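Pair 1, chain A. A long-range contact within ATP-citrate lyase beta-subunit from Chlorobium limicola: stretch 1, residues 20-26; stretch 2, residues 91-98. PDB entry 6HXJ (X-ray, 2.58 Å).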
# COMPACT_ATOMS: atom_id res chain seq x y z
N VAL A 20 -48.25 -38.29 41.06
CA VAL A 20 -49.15 -37.20 40.70
C VAL A 20 -50.34 -37.73 39.89
O VAL A 20 -50.14 -38.59 39.02
CB VAL A 20 -48.43 -36.04 39.94
CG1 VAL A 20 -47.40 -35.35 40.81
CG2 VAL A 20 -47.81 -36.53 38.64
N PRO A 21 -51.56 -37.21 40.13
CA PRO A 21 -52.71 -37.64 39.34
C PRO A 21 -52.56 -37.23 37.88
O PRO A 21 -51.97 -36.18 37.59
CB PRO A 21 -53.87 -36.91 39.99
CG PRO A 21 -53.27 -35.72 40.61
CD PRO A 21 -51.95 -36.17 41.09
N ASN A 22 -53.09 -38.06 36.97
CA ASN A 22 -53.06 -37.76 35.55
C ASN A 22 -53.80 -36.46 35.33
O ASN A 22 -54.89 -36.27 35.88
CB ASN A 22 -53.65 -38.89 34.72
CG ASN A 22 -52.91 -40.21 34.85
OD1 ASN A 22 -51.68 -40.25 34.96
ND2 ASN A 22 -53.65 -41.31 34.87
N TYR A 23 -53.18 -35.54 34.61
CA TYR A 23 -53.76 -34.23 34.39
C TYR A 23 -53.52 -33.79 32.96
O TYR A 23 -52.64 -34.30 32.27
CB TYR A 23 -53.14 -33.21 35.38
CG TYR A 23 -51.69 -32.89 35.10
CD1 TYR A 23 -51.32 -32.08 34.03
CD2 TYR A 23 -50.67 -33.46 35.86
CE1 TYR A 23 -49.99 -31.84 33.73
CE2 TYR A 23 -49.33 -33.20 35.59
CZ TYR A 23 -48.99 -32.37 34.54
OH TYR A 23 -47.67 -32.13 34.26
N VAL A 24 -54.32 -32.82 32.53
CA VAL A 24 -54.25 -32.21 31.21
C VAL A 24 -54.57 -30.73 31.33
O VAL A 24 -55.47 -30.34 32.07
CB VAL A 24 -55.12 -32.91 30.12
CG1 VAL A 24 -54.42 -34.15 29.56
CG2 VAL A 24 -56.53 -33.25 30.62
N VAL A 25 -53.78 -29.91 30.63
CA VAL A 25 -53.93 -28.45 30.63
C VAL A 25 -54.42 -28.00 29.26
O VAL A 25 -53.83 -28.35 28.24
CB VAL A 25 -52.67 -27.70 31.14
CG1 VAL A 25 -51.45 -27.91 30.23
CG2 VAL A 25 -52.95 -26.22 31.37
N ILE A 26 -55.55 -27.28 29.24
CA ILE A 26 -56.21 -26.81 28.01
C ILE A 26 -56.57 -25.32 28.07
O ILE A 26 -56.85 -24.81 29.15
CB ILE A 26 -57.43 -27.70 27.62
CG1 ILE A 26 -58.48 -27.80 28.76
CG2 ILE A 26 -56.99 -29.08 27.16
CD1 ILE A 26 -59.66 -26.87 28.69
N GLY A 91 -58.23 -17.92 31.06
CA GLY A 91 -57.81 -18.33 29.72
C GLY A 91 -57.23 -19.73 29.64
O GLY A 91 -56.84 -20.16 28.55
N GLN A 92 -57.18 -20.45 30.78
CA GLN A 92 -56.62 -21.79 30.87
C GLN A 92 -57.33 -22.58 31.95
O GLN A 92 -57.68 -22.03 32.99
CB GLN A 92 -55.13 -21.71 31.19
CG GLN A 92 -54.27 -22.74 30.49
CD GLN A 92 -52.81 -22.55 30.83
OE1 GLN A 92 -52.44 -21.90 31.82
NE2 GLN A 92 -51.94 -23.12 30.01
N VAL A 93 -57.55 -23.87 31.69
CA VAL A 93 -58.25 -24.79 32.59
C VAL A 93 -57.50 -26.11 32.67
O VAL A 93 -57.01 -26.61 31.65
CB VAL A 93 -59.73 -24.96 32.14
CG1 VAL A 93 -60.39 -26.21 32.72
CG2 VAL A 93 -60.57 -23.73 32.46
N ILE A 94 -57.40 -26.66 33.88
CA ILE A 94 -56.77 -27.93 34.16
C ILE A 94 -57.82 -28.97 34.54
O ILE A 94 -58.81 -28.65 35.20
CB ILE A 94 -55.63 -27.81 35.21
CG1 ILE A 94 -55.01 -29.18 35.53
CG2 ILE A 94 -56.05 -27.06 36.48
CD1 ILE A 94 -53.48 -29.25 35.50
N ILE A 95 -57.62 -30.21 34.09
CA ILE A 95 -58.52 -31.30 34.38
C ILE A 95 -57.66 -32.45 34.85
O ILE A 95 -56.83 -32.93 34.08
CB ILE A 95 -59.33 -31.67 33.10
CG1 ILE A 95 -60.20 -30.50 32.59
CG2 ILE A 95 -60.21 -32.91 33.29
CD1 ILE A 95 -59.78 -30.01 31.27
N ALA A 96 -57.84 -32.90 36.10
CA ALA A 96 -57.09 -34.03 36.65
C ALA A 96 -58.07 -35.06 37.24
O ALA A 96 -59.13 -34.68 37.73
CB ALA A 96 -56.11 -33.56 37.71
N GLU A 97 -57.69 -36.36 37.24
CA GLU A 97 -58.51 -37.46 37.79
C GLU A 97 -58.63 -37.41 39.34
O GLU A 97 -57.61 -37.26 40.02
CB GLU A 97 -57.99 -38.83 37.32
CG GLU A 97 -56.53 -39.11 37.65
CD GLU A 97 -55.91 -40.40 37.14
OE1 GLU A 97 -56.58 -41.14 36.38
OE2 GLU A 97 -54.74 -40.67 37.49
N MET A 98 -59.88 -37.50 39.86
CA MET A 98 -60.18 -37.45 41.29
C MET A 98 -61.15 -38.56 41.65
O MET A 98 -62.36 -38.33 41.71
CB MET A 98 -60.74 -36.07 41.70
CG MET A 98 -60.56 -35.76 43.16
SD MET A 98 -58.86 -35.28 43.58
CE MET A 98 -59.13 -33.67 44.33

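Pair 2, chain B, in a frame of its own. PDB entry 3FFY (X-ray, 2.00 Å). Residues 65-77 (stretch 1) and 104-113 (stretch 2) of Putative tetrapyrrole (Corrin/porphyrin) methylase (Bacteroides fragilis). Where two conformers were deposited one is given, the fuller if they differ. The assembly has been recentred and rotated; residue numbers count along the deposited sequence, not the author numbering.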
# COMPACT_ATOMS: atom_id res chain seq x y z
N TYR B 65 -14.25 11.92 16.90
CA TYR B 65 -13.23 12.06 17.98
C TYR B 65 -11.87 12.63 17.54
O TYR B 65 -11.22 13.34 18.30
CB TYR B 65 -12.97 10.70 18.65
CG TYR B 65 -14.00 10.31 19.67
CD1 TYR B 65 -15.22 9.78 19.29
CD2 TYR B 65 -13.76 10.54 21.03
CE1 TYR B 65 -16.18 9.45 20.24
CE2 TYR B 65 -14.72 10.22 22.00
CZ TYR B 65 -15.91 9.67 21.60
OH TYR B 65 -16.83 9.35 22.56
N PHE B 66 -11.44 12.30 16.33
CA PHE B 66 -10.13 12.72 15.88
C PHE B 66 -10.18 13.82 14.84
O PHE B 66 -9.15 14.44 14.55
CB PHE B 66 -9.36 11.52 15.34
CG PHE B 66 -9.29 10.41 16.31
CD1 PHE B 66 -8.59 10.56 17.51
CD2 PHE B 66 -9.98 9.24 16.10
CE1 PHE B 66 -8.56 9.53 18.44
CE2 PHE B 66 -9.97 8.20 17.03
CZ PHE B 66 -9.26 8.35 18.20
N GLY B 67 -11.36 14.04 14.25
CA GLY B 67 -11.54 15.08 13.24
C GLY B 67 -11.60 14.47 11.85
O GLY B 67 -10.81 13.57 11.55
N PRO B 68 -12.52 14.95 10.97
CA PRO B 68 -12.68 14.31 9.62
C PRO B 68 -11.45 14.40 8.70
O PRO B 68 -11.31 13.66 7.74
CB PRO B 68 -13.88 15.06 8.99
CG PRO B 68 -14.15 16.23 9.87
CD PRO B 68 -13.55 15.95 11.25
N GLU B 69 -10.55 15.32 9.02
CA GLU B 69 -9.36 15.56 8.22
C GLU B 69 -8.19 14.63 8.62
O GLU B 69 -7.15 14.62 7.96
CB GLU B 69 -8.91 17.04 8.31
CG GLU B 69 -9.82 17.97 9.17
CD GLU B 69 -9.80 17.56 10.67
OE1 GLU B 69 -10.84 17.13 11.19
OE2 GLU B 69 -8.73 17.61 11.33
N ARG B 70 -8.35 13.85 9.69
CA ARG B 70 -7.27 12.96 10.12
C ARG B 70 -7.01 11.90 9.08
O ARG B 70 -7.94 11.25 8.58
CB ARG B 70 -7.59 12.27 11.43
CG ARG B 70 -6.41 11.50 12.09
CD ARG B 70 -5.31 12.44 12.66
NE ARG B 70 -5.71 13.20 13.83
CZ ARG B 70 -5.72 12.75 15.10
NH1 ARG B 70 -6.14 13.57 16.06
NH2 ARG B 70 -5.33 11.52 15.43
N GLN B 71 -5.73 11.72 8.78
CA GLN B 71 -5.30 10.71 7.83
C GLN B 71 -5.49 9.30 8.37
O GLN B 71 -5.27 9.02 9.56
CB GLN B 71 -3.85 10.95 7.39
CG GLN B 71 -3.65 12.17 6.50
CD GLN B 71 -4.32 12.01 5.11
OE1 GLN B 71 -4.24 10.95 4.49
NE2 GLN B 71 -4.94 13.08 4.62
N VAL B 72 -5.95 8.42 7.47
CA VAL B 72 -6.25 7.07 7.79
C VAL B 72 -6.01 6.20 6.57
O VAL B 72 -6.00 6.69 5.40
CB VAL B 72 -7.72 6.95 8.21
CG1 VAL B 72 -8.68 7.40 7.03
CG2 VAL B 72 -8.06 5.55 8.78
N SER B 73 -5.79 4.90 6.82
CA SER B 73 -5.56 3.90 5.77
C SER B 73 -6.35 2.67 6.19
O SER B 73 -6.16 2.20 7.33
CB SER B 73 -4.07 3.51 5.72
OG SER B 73 -3.76 2.78 4.54
N VAL B 74 -7.15 2.13 5.29
CA VAL B 74 -7.87 0.90 5.58
C VAL B 74 -7.40 -0.14 4.57
O VAL B 74 -7.36 0.10 3.34
CB VAL B 74 -9.40 1.13 5.60
CG1 VAL B 74 -10.13 -0.24 5.59
CG2 VAL B 74 -9.79 2.07 6.79
N SER B 75 -6.96 -1.27 5.11
CA SER B 75 -6.32 -2.29 4.32
C SER B 75 -6.91 -3.67 4.54
O SER B 75 -7.30 -4.10 5.65
CB SER B 75 -4.80 -2.37 4.62
OG SER B 75 -4.16 -1.18 4.23
N ARG B 76 -6.87 -4.41 3.44
CA ARG B 76 -7.27 -5.77 3.46
C ARG B 76 -6.15 -6.61 2.90
O ARG B 76 -5.56 -6.31 1.85
CB ARG B 76 -8.54 -5.89 2.63
CG ARG B 76 -9.15 -7.25 2.73
CD ARG B 76 -10.30 -7.34 1.82
NE ARG B 76 -10.31 -8.67 1.25
CZ ARG B 76 -10.30 -8.93 -0.06
NH1 ARG B 76 -10.31 -7.94 -0.95
NH2 ARG B 76 -10.30 -10.19 -0.47
N GLU B 77 -5.81 -7.65 3.63
CA GLU B 77 -4.72 -8.48 3.23
C GLU B 77 -5.27 -9.58 2.31
O GLU B 77 -6.03 -10.42 2.75
CB GLU B 77 -4.05 -9.09 4.44
CG GLU B 77 -3.06 -10.13 4.02
CD GLU B 77 -2.35 -10.83 5.16
OE1 GLU B 77 -2.00 -12.01 4.93
OE2 GLU B 77 -2.15 -10.23 6.25
N GLY B 104 -13.63 -7.63 3.85
CA GLY B 104 -13.13 -8.72 4.65
C GLY B 104 -12.76 -8.07 5.91
O GLY B 104 -12.95 -6.87 6.05
N GLU B 105 -12.25 -8.84 6.85
CA GLU B 105 -11.62 -8.23 7.98
C GLU B 105 -10.57 -7.23 7.47
O GLU B 105 -9.80 -7.51 6.53
CB GLU B 105 -10.97 -9.26 8.91
CG GLU B 105 -10.63 -8.67 10.32
CD GLU B 105 -11.87 -8.42 11.18
OE1 GLU B 105 -13.03 -8.81 10.80
OE2 GLU B 105 -11.66 -7.81 12.27
N ILE B 106 -10.58 -6.04 8.07
CA ILE B 106 -9.65 -5.00 7.67
C ILE B 106 -8.82 -4.55 8.86
O ILE B 106 -9.11 -4.88 10.00
CB ILE B 106 -10.37 -3.81 6.99
CG1 ILE B 106 -11.53 -3.27 7.87
CG2 ILE B 106 -10.93 -4.27 5.62
CD1 ILE B 106 -12.94 -3.93 7.51
N VAL B 107 -7.78 -3.82 8.52
CA VAL B 107 -6.89 -3.16 9.44
C VAL B 107 -7.09 -1.68 9.14
O VAL B 107 -7.13 -1.24 7.96
CB VAL B 107 -5.37 -3.53 9.18
CG1 VAL B 107 -4.43 -2.84 10.19
CG2 VAL B 107 -5.16 -5.06 9.13
N ILE B 108 -7.24 -0.89 10.23
CA ILE B 108 -7.28 0.53 10.16
C ILE B 108 -6.00 1.07 10.75
O ILE B 108 -5.64 0.75 11.91
CB ILE B 108 -8.50 1.13 10.95
CG1 ILE B 108 -9.79 0.42 10.53
CG2 ILE B 108 -8.55 2.69 10.75
CD1 ILE B 108 -11.06 0.73 11.41
N VAL B 109 -5.30 1.88 9.95
CA VAL B 109 -4.09 2.59 10.41
C VAL B 109 -4.42 4.06 10.42
O VAL B 109 -4.66 4.67 9.37
CB VAL B 109 -2.87 2.31 9.52
CG1 VAL B 109 -1.55 3.00 10.10
CG2 VAL B 109 -2.69 0.81 9.42
N LEU B 110 -4.51 4.61 11.64
CA LEU B 110 -4.96 5.97 11.91
C LEU B 110 -3.76 6.82 12.35
O LEU B 110 -3.03 6.48 13.27
CB LEU B 110 -5.99 5.94 13.05
CG LEU B 110 -6.69 7.28 13.42
CD1 LEU B 110 -7.57 7.89 12.25
CD2 LEU B 110 -7.48 7.10 14.77
N ALA B 111 -3.60 7.95 11.70
CA ALA B 111 -2.59 8.95 12.04
C ALA B 111 -2.85 9.49 13.43
O ALA B 111 -4.01 9.68 13.85
CB ALA B 111 -2.58 10.11 10.97
N GLY B 112 -1.77 9.67 14.18
CA GLY B 112 -1.90 10.35 15.47
C GLY B 112 -2.05 11.87 15.35
O GLY B 112 -2.06 12.43 14.26
N ILE B 113 -2.12 12.53 16.50
CA ILE B 113 -2.15 13.99 16.59
C ILE B 113 -0.72 14.50 16.44
O ILE B 113 -0.46 15.30 15.53
CB ILE B 113 -2.79 14.41 17.97
CG1 ILE B 113 -3.38 15.82 17.98
CG2 ILE B 113 -1.78 14.25 19.07
CD1 ILE B 113 -4.31 16.14 19.26

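Pair 1 and pair 2 are both two-stranded antiparallel ladders joining stretches distant in sequence, and 14 central residues superpose with an RMSD of 0.8 Å over N, CA and C. Strands 23-25 and 93-96 of pair 1 run at 165° to each other, strands 71-77 and 106-110 of pair 2 at 155°; in both the axes approach to 4.7 Å. The register is the same: A:Tyr23, A:Val24 and A:Val25 fall on B:Val72, B:Ser73 and B:Val74, and their partners A:Ala96, A:Ile95 and A:Ile94 fall on B:Leu110, B:Val109 and B:Ile108.

The backbone bonding follows this register. A:Val24 and A:Ile95 exchange two hydrogen bonds, N to O, each 3.0 Å; the matched B:Ser73 and B:Val109 exchange two of 2.8 Å, again N to O. Two residues along, A:Ile26 N reaches A:Val93 O at 2.9 Å and A:Val93 N reaches A:Ile26 O at 2.8 Å, while B:Ser75 and B:Val107 repeat the motif with both N to O distances at 2.9 Å. Between these rungs the strands draw closer, and CA-H...O contacts fill the gap, as from A:Ile94 CA to A:Val24 O, 3.4 Å, and from B:Ile108 CA to B:Ser73 O, 3.5 Å.

The side chains use this scaffold differently. On the face carrying A:Tyr23, A:Val25, A:Ile94 and A:Ala96, the small A:Ala96 meets the base of the tyrosine, CB of A:Ala96 lying 3.8 Å from CB of A:Tyr23, and the ring lies obliquely by A:Ile94, with CD1 of A:Tyr23 3.9 Å from CD1 of A:Ile94. Pair 2 reverses the sizes at the first of these pairs: the branched but short B:Val72 faces the long B:Leu110. B:Val72 CG2 packs on B:Ile108 CG2 at 3.5 Å, and B:Leu110 sends CD2 over one face of the B:Phe66 ring, 3.8 Å from CD2 to the ring centroid, a CH-pi contact.

On the other face, pair 1 has more apolar side chains. A:Val24 CG2 lies 4.1 Å from A:Ile95 CB, and A:Ile26 CG1 reaches A:Ile95 CD1 at 3.6 Å. Pair 2 has serines at the matching positions, B:Ser73 and B:Ser75, opposite valines; B:Ser73 CB stands 4.2 Å from B:Val109 CB.

At the end of the ladder, A:Glu97 N and B:Ala111 N each donate to a backbone carbonyl, A:Asn22 O at 3.1 Å and B:Gln71 O at 2.9 Å. Beyond that shared bond, the side chain that reaches across comes from opposite stretches: from stretch 2 in pair 1, from stretch 1 in pair 2. In pair 1 A:Glu97 bends back so that its OE2 accepts from A:Asn22 N at 3.1 Å. In pair 2 B:Arg70, matched to A:Pro21, crosses the other way, and its NH2 donates to B:Ala111 O at 2.8 Å, near the guanidinium plane, while B:Gly112 lies over one face of the group.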